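Local atomic coordinates of mitogen activated protein kinase, putative (Leishmania donovani, PDB entry 4QNY), a protein that probably transfers the gamma-phosphate of ATP to serine or threonine residues of target proteins, as a magnesium-dependent kinase of the MAP kinase family. Residues Ile127-His139 with Val302-Asp316. Numbering follows the deposited sequence.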
loop_
_atom_site.group_PDB
_atom_site.type_symbol
_atom_site.label_atom_id
_atom_site.label_comp_id
_atom_site.label_asym_id
_atom_site.label_seq_id
_atom_site.Cartn_x
_atom_site.Cartn_y
_atom_site.Cartn_z
ATOM N N ILE A 127 -9.188 -15.201 5.269
ATOM C CA ILE A 127 -8.448 -14.739 4.102
ATOM C C ILE A 127 -9.387 -14.212 3.021
ATOM O O ILE A 127 -9.117 -13.181 2.405
ATOM C CB ILE A 127 -7.573 -15.865 3.519
ATOM C CG1 ILE A 127 -6.614 -16.393 4.587
ATOM C CG2 ILE A 127 -6.799 -15.375 2.310
ATOM C CD1 ILE A 127 -5.863 -17.636 4.172
ATOM N N GLN A 128 -10.491 -14.921 2.803
ATOM C CA GLN A 128 -11.494 -14.516 1.822
ATOM C C GLN A 128 -12.005 -13.103 2.085
ATOM O O GLN A 128 -12.116 -12.293 1.166
ATOM C CB GLN A 128 -12.668 -15.496 1.821
ATOM C CG GLN A 128 -12.381 -16.813 1.124
ATOM C CD GLN A 128 -13.421 -17.874 1.432
ATOM O OE1 GLN A 128 -14.179 -17.757 2.395
ATOM N NE2 GLN A 128 -13.463 -18.916 0.610
ATOM N N PHE A 129 -12.312 -12.816 3.346
ATOM C CA PHE A 129 -12.837 -11.512 3.731
ATOM C C PHE A 129 -11.763 -10.431 3.614
ATOM O O PHE A 129 -12.050 -9.305 3.210
ATOM C CB PHE A 129 -13.397 -11.561 5.154
ATOM C CG PHE A 129 -14.199 -10.348 5.534
ATOM C CD1 PHE A 129 -15.093 -9.785 4.639
ATOM C CD2 PHE A 129 -14.071 -9.781 6.791
ATOM C CE1 PHE A 129 -15.835 -8.671 4.984
ATOM C CE2 PHE A 129 -14.812 -8.668 7.145
ATOM C CZ PHE A 129 -15.695 -8.112 6.241
ATOM N N PHE A 130 -10.530 -10.782 3.966
ATOM C CA PHE A 130 -9.399 -9.868 3.817
ATOM C C PHE A 130 -9.166 -9.508 2.354
ATOM O O PHE A 130 -9.069 -8.334 1.999
ATOM C CB PHE A 130 -8.125 -10.482 4.404
ATOM C CG PHE A 130 -8.029 -10.384 5.898
ATOM C CD1 PHE A 130 -8.712 -9.397 6.590
ATOM C CD2 PHE A 130 -7.247 -11.276 6.613
ATOM C CE1 PHE A 130 -8.621 -9.306 7.966
ATOM C CE2 PHE A 130 -7.152 -11.190 7.988
ATOM C CZ PHE A 130 -7.840 -10.204 8.665
ATOM N N ILE A 131 -9.079 -10.533 1.511
ATOM C CA ILE A 131 -8.763 -10.349 0.099
ATOM C C ILE A 131 -9.847 -9.570 -0.645
ATOM O O ILE A 131 -9.541 -8.671 -1.429
ATOM C CB ILE A 131 -8.539 -11.706 -0.598
ATOM C CG1 ILE A 131 -7.267 -12.368 -0.065
ATOM C CG2 ILE A 131 -8.440 -11.533 -2.104
ATOM C CD1 ILE A 131 -6.020 -11.524 -0.240
ATOM N N TYR A 132 -11.109 -9.905 -0.395
ATOM C CA TYR A 132 -12.207 -9.229 -1.078
ATOM C C TYR A 132 -12.272 -7.750 -0.709
ATOM O O TYR A 132 -12.506 -6.902 -1.568
ATOM C CB TYR A 132 -13.547 -9.898 -0.767
ATOM C CG TYR A 132 -14.700 -9.277 -1.524
ATOM C CD1 TYR A 132 -14.950 -9.618 -2.847
ATOM C CD2 TYR A 132 -15.528 -8.339 -0.921
ATOM C CE1 TYR A 132 -15.996 -9.047 -3.546
ATOM C CE2 TYR A 132 -16.579 -7.764 -1.613
ATOM C CZ TYR A 132 -16.808 -8.122 -2.924
ATOM O OH TYR A 132 -17.852 -7.552 -3.616
ATOM N N GLN A 133 -12.073 -7.449 0.570
ATOM C CA GLN A 133 -12.084 -6.067 1.039
ATOM C C GLN A 133 -10.955 -5.267 0.401
ATOM O O GLN A 133 -11.131 -4.102 0.048
ATOM C CB GLN A 133 -11.969 -6.010 2.563
ATOM C CG GLN A 133 -13.261 -6.316 3.301
ATOM C CD GLN A 133 -13.072 -6.340 4.804
ATOM O OE1 GLN A 133 -13.513 -5.435 5.511
ATOM N NE2 GLN A 133 -12.411 -7.380 5.300
ATOM N N ALA A 134 -9.798 -5.904 0.251
ATOM C CA ALA A 134 -8.643 -5.258 -0.358
ATOM C C ALA A 134 -8.880 -4.994 -1.841
ATOM O O ALA A 134 -8.536 -3.928 -2.354
ATOM C CB ALA A 134 -7.397 -6.107 -0.161
ATOM N N LEU A 135 -9.473 -5.969 -2.525
ATOM C CA LEU A 135 -9.781 -5.842 -3.946
ATOM C C LEU A 135 -10.859 -4.795 -4.193
ATOM O O LEU A 135 -10.750 -3.981 -5.108
ATOM C CB LEU A 135 -10.222 -7.189 -4.519
ATOM C CG LEU A 135 -9.132 -8.245 -4.694
ATOM C CD1 LEU A 135 -9.755 -9.606 -4.944
ATOM C CD2 LEU A 135 -8.204 -7.862 -5.836
ATOM N N ARG A 136 -11.901 -4.828 -3.369
ATOM C CA ARG A 136 -12.988 -3.863 -3.463
ATOM C C ARG A 136 -12.467 -2.438 -3.277
ATOM O O ARG A 136 -12.931 -1.504 -3.931
ATOM C CB ARG A 136 -14.065 -4.178 -2.424
ATOM C CG ARG A 136 -15.237 -3.220 -2.434
ATOM C CD ARG A 136 -16.070 -3.368 -1.174
ATOM N NE ARG A 136 -16.921 -2.203 -0.951
ATOM C CZ ARG A 136 -16.488 -1.049 -0.453
ATOM N NH1 ARG A 136 -15.211 -0.901 -0.125
ATOM N NH2 ARG A 136 -17.332 -0.041 -0.284
ATOM N N ALA A 137 -11.491 -2.284 -2.388
ATOM C CA ALA A 137 -10.870 -0.986 -2.153
ATOM C C ALA A 137 -10.051 -0.554 -3.364
ATOM O O ALA A 137 -10.087 0.609 -3.765
ATOM C CB ALA A 137 -9.997 -1.031 -0.909
ATOM N N LEU A 138 -9.320 -1.500 -3.945
ATOM C CA LEU A 138 -8.504 -1.223 -5.122
ATOM C C LEU A 138 -9.357 -0.843 -6.326
ATOM O O LEU A 138 -8.951 -0.022 -7.146
ATOM C CB LEU A 138 -7.630 -2.428 -5.469
ATOM C CG LEU A 138 -6.403 -2.651 -4.589
ATOM C CD1 LEU A 138 -5.644 -3.880 -5.052
ATOM C CD2 LEU A 138 -5.505 -1.423 -4.604
ATOM N N HIS A 139 -10.537 -1.447 -6.428
ATOM C CA HIS A 139 -11.455 -1.144 -7.520
ATOM C C HIS A 139 -11.890 0.315 -7.464
ATOM O O HIS A 139 -12.013 0.979 -8.492
ATOM C CB HIS A 139 -12.678 -2.063 -7.471
ATOM C CG HIS A 139 -13.667 -1.809 -8.564
ATOM N ND1 HIS A 139 -14.933 -1.320 -8.325
ATOM C CD2 HIS A 139 -13.575 -1.974 -9.905
ATOM C CE1 HIS A 139 -15.579 -1.196 -9.470
ATOM N NE2 HIS A 139 -14.778 -1.586 -10.445
ATOM N N VAL A 302 -8.713 -6.670 -11.189
ATOM C CA VAL A 302 -9.413 -6.500 -9.921
ATOM C C VAL A 302 -10.865 -6.963 -10.029
ATOM O O VAL A 302 -11.367 -7.664 -9.150
ATOM C CB VAL A 302 -9.376 -5.034 -9.450
ATOM C CG1 VAL A 302 -10.190 -4.864 -8.178
ATOM C CG2 VAL A 302 -7.937 -4.588 -9.230
ATOM N N LEU A 303 -11.527 -6.576 -11.115
ATOM C CA LEU A 303 -12.906 -6.989 -11.366
ATOM C C LEU A 303 -13.030 -8.507 -11.442
ATOM O O LEU A 303 -13.903 -9.098 -10.807
ATOM C CB LEU A 303 -13.428 -6.358 -12.659
ATOM C CG LEU A 303 -13.839 -4.887 -12.590
ATOM C CD1 LEU A 303 -13.942 -4.297 -13.988
ATOM C CD2 LEU A 303 -15.159 -4.740 -11.850
ATOM N N GLN A 304 -12.150 -9.132 -12.218
ATOM C CA GLN A 304 -12.156 -10.583 -12.371
ATOM C C GLN A 304 -11.840 -11.289 -11.055
ATOM O O GLN A 304 -12.406 -12.339 -10.751
ATOM C CB GLN A 304 -11.155 -11.009 -13.445
ATOM C CG GLN A 304 -11.534 -10.602 -14.859
ATOM C CD GLN A 304 -10.407 -10.840 -15.846
ATOM O OE1 GLN A 304 -9.248 -10.984 -15.457
ATOM N NE2 GLN A 304 -10.740 -10.882 -17.132
ATOM N N ALA A 305 -10.934 -10.707 -10.276
ATOM C CA ALA A 305 -10.545 -11.282 -8.993
ATOM C C ALA A 305 -11.700 -11.240 -7.999
ATOM O O ALA A 305 -11.874 -12.157 -7.197
ATOM C CB ALA A 305 -9.334 -10.555 -8.431
ATOM N N MET A 306 -12.490 -10.173 -8.058
ATOM C CA MET A 306 -13.655 -10.040 -7.192
ATOM C C MET A 306 -14.749 -11.031 -7.575
ATOM O O MET A 306 -15.572 -11.407 -6.742
ATOM C CB MET A 306 -14.207 -8.613 -7.239
ATOM C CG MET A 306 -13.310 -7.574 -6.591
ATOM S SD MET A 306 -14.080 -5.944 -6.518
ATOM C CE MET A 306 -14.277 -5.577 -8.259
ATOM N N ARG A 307 -14.751 -11.452 -8.838
ATOM C CA ARG A 307 -15.754 -12.391 -9.335
ATOM C C ARG A 307 -15.240 -13.828 -9.320
ATOM O O ARG A 307 -15.939 -14.750 -9.737
ATOM C CB ARG A 307 -16.194 -12.012 -10.752
ATOM C CG ARG A 307 -16.778 -10.613 -10.875
ATOM C CD ARG A 307 -17.579 -10.462 -12.160
ATOM N NE ARG A 307 -17.233 -9.246 -12.890
ATOM C CZ ARG A 307 -16.477 -9.224 -13.984
ATOM N NH1 ARG A 307 -15.990 -10.354 -14.479
ATOM N NH2 ARG A 307 -16.211 -8.073 -14.585
ATOM N N HIS A 308 -14.014 -14.008 -8.841
ATOM C CA HIS A 308 -13.408 -15.331 -8.750
ATOM C C HIS A 308 -14.172 -16.213 -7.760
ATOM O O HIS A 308 -14.637 -15.729 -6.727
ATOM C CB HIS A 308 -11.939 -15.210 -8.337
ATOM C CG HIS A 308 -11.158 -16.477 -8.490
ATOM N ND1 HIS A 308 -11.048 -17.411 -7.484
ATOM C CD2 HIS A 308 -10.447 -16.964 -9.535
ATOM C CE1 HIS A 308 -10.304 -18.420 -7.901
ATOM N NE2 HIS A 308 -9.927 -18.174 -9.142
ATOM N N PRO A 309 -14.312 -17.511 -8.081
ATOM C CA PRO A 309 -15.006 -18.495 -7.238
ATOM C C PRO A 309 -14.510 -18.562 -5.789
ATOM O O PRO A 309 -15.242 -19.044 -4.924
ATOM C CB PRO A 309 -14.728 -19.818 -7.956
ATOM C CG PRO A 309 -14.603 -19.432 -9.385
ATOM C CD PRO A 309 -13.927 -18.087 -9.383
ATOM N N PHE A 310 -13.292 -18.095 -5.528
ATOM C CA PHE A 310 -12.742 -18.119 -4.176
ATOM C C PHE A 310 -13.455 -17.121 -3.266
ATOM O O PHE A 310 -13.443 -17.262 -2.044
ATOM C CB PHE A 310 -11.238 -17.828 -4.206
ATOM C CG PHE A 310 -10.591 -17.811 -2.848
ATOM C CD1 PHE A 310 -10.573 -18.949 -2.057
ATOM C CD2 PHE A 310 -9.986 -16.660 -2.369
ATOM C CE1 PHE A 310 -9.975 -18.934 -0.809
ATOM C CE2 PHE A 310 -9.385 -16.641 -1.123
ATOM C CZ PHE A 310 -9.377 -17.779 -0.344
ATOM N N LEU A 311 -14.083 -16.118 -3.872
ATOM C CA LEU A 311 -14.751 -15.061 -3.120
ATOM C C LEU A 311 -16.248 -15.006 -3.411
ATOM O O LEU A 311 -16.875 -13.960 -3.239
ATOM C CB LEU A 311 -14.120 -13.706 -3.444
ATOM C CG LEU A 311 -12.599 -13.597 -3.332
ATOM C CD1 LEU A 311 -12.128 -12.247 -3.848
ATOM C CD2 LEU A 311 -12.149 -13.813 -1.898
ATOM N N GLU A 312 -16.816 -16.129 -3.843
ATOM C CA GLU A 312 -18.190 -16.151 -4.343
ATOM C C GLU A 312 -19.244 -15.842 -3.279
ATOM O O GLU A 312 -20.290 -15.269 -3.588
ATOM C CB GLU A 312 -18.493 -17.509 -4.987
ATOM C CG GLU A 312 -18.414 -18.696 -4.039
ATOM C CD GLU A 312 -18.627 -20.019 -4.749
ATOM O OE1 GLU A 312 -19.145 -20.007 -5.886
ATOM O OE2 GLU A 312 -18.279 -21.070 -4.172
ATOM N N GLN A 313 -18.973 -16.210 -2.031
ATOM C CA GLN A 313 -19.929 -15.972 -0.951
ATOM C C GLN A 313 -19.871 -14.533 -0.447
ATOM O O GLN A 313 -20.655 -14.139 0.418
ATOM C CB GLN A 313 -19.679 -16.939 0.211
ATOM C CG GLN A 313 -20.162 -18.359 -0.044
ATOM C CD GLN A 313 -19.971 -19.263 1.159
ATOM O OE1 GLN A 313 -20.922 -19.874 1.649
ATOM N NE2 GLN A 313 -18.736 -19.355 1.640
ATOM N N LEU A 314 -18.947 -13.750 -0.995
ATOM C CA LEU A 314 -18.738 -12.380 -0.544
ATOM C C LEU A 314 -19.075 -11.342 -1.610
ATOM O O LEU A 314 -19.410 -10.203 -1.289
ATOM C CB LEU A 314 -17.290 -12.191 -0.090
ATOM C CG LEU A 314 -16.880 -12.886 1.207
ATOM C CD1 LEU A 314 -15.368 -12.934 1.318
ATOM C CD2 LEU A 314 -17.483 -12.173 2.407
ATOM N N HIS A 315 -18.982 -11.736 -2.877
ATOM C CA HIS A 315 -19.144 -10.787 -3.974
ATOM C C HIS A 315 -20.580 -10.292 -4.118
ATOM O O HIS A 315 -21.528 -11.077 -4.108
ATOM C CB HIS A 315 -18.681 -11.403 -5.295
ATOM C CG HIS A 315 -18.716 -10.447 -6.447
ATOM N ND1 HIS A 315 -18.030 -9.252 -6.439
ATOM C CD2 HIS A 315 -19.358 -10.505 -7.637
ATOM C CE1 HIS A 315 -18.245 -8.615 -7.577
ATOM N NE2 HIS A 315 -19.048 -9.355 -8.321
ATOM N N ASP A 316 -20.723 -8.978 -4.259
ATOM C CA ASP A 316 -22.023 -8.348 -4.442
ATOM C C ASP A 316 -22.007 -7.497 -5.710
ATOM O O ASP A 316 -21.152 -6.624 -5.869
ATOM C CB ASP A 316 -22.384 -7.499 -3.219
ATOM C CG ASP A 316 -23.822 -7.014 -3.241
ATOM O OD1 ASP A 316 -24.558 -7.345 -4.195
ATOM O OD2 ASP A 316 -24.222 -6.303 -2.294
#
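Tyr132 lays its ring against the chain between Met306 and Asp316, with the Leu314 carbonyl over one face, 3.7 Å from Leu314 O to Tyr132 CZ. Met306 O, Leu311 CD1 and His315 ND1 lie around its edge, and the His315 ring meets it rim to rim with the planes 74° apart. CG of Tyr132 stands anti to the backbone N (chi1 -177°), which sends the ring across to the 314-316 backbone, where Asp316 N donates a long but fairly straight hydrogen bond to Tyr132 OH (3.3 Å, 161° at the hydrogen). SD of Met306 lies obliquely beside the Tyr132 ring in a Met-aromatic contact; the bend at chi3 then turns CE of Met306 over a face of the His139 imidazole, 3.8 Å from His139 CG. Helix 124-143 is the long central helix of the kinase C-lobe, called αE in this family, and helix 302-306 runs nearly antiparallel to it, with the axes of the two segments 9.4 Å apart. Between them, Leu135 directs CD1 into an apolar cluster, with Leu135 CD1 3.6 Å from Ala305 CB and nearly as close to Leu311 CD1; Met291 of helix 282-291 also packs against this leucine. Toward Ile127, Gln128 passes its aliphatic stem over the Phe310 ring, Gln128 CG 3.8 Å from the Phe310 centroid in a CH-pi contact, and the amide plane is steeply tilted from the ring. The Leu314 side chain runs counter to that of Tyr132, alongside it, with Leu314 CD1 3.3 Å from Gln128 O, while the CD2 methyl of Leu314 reaches Phe129 CD1.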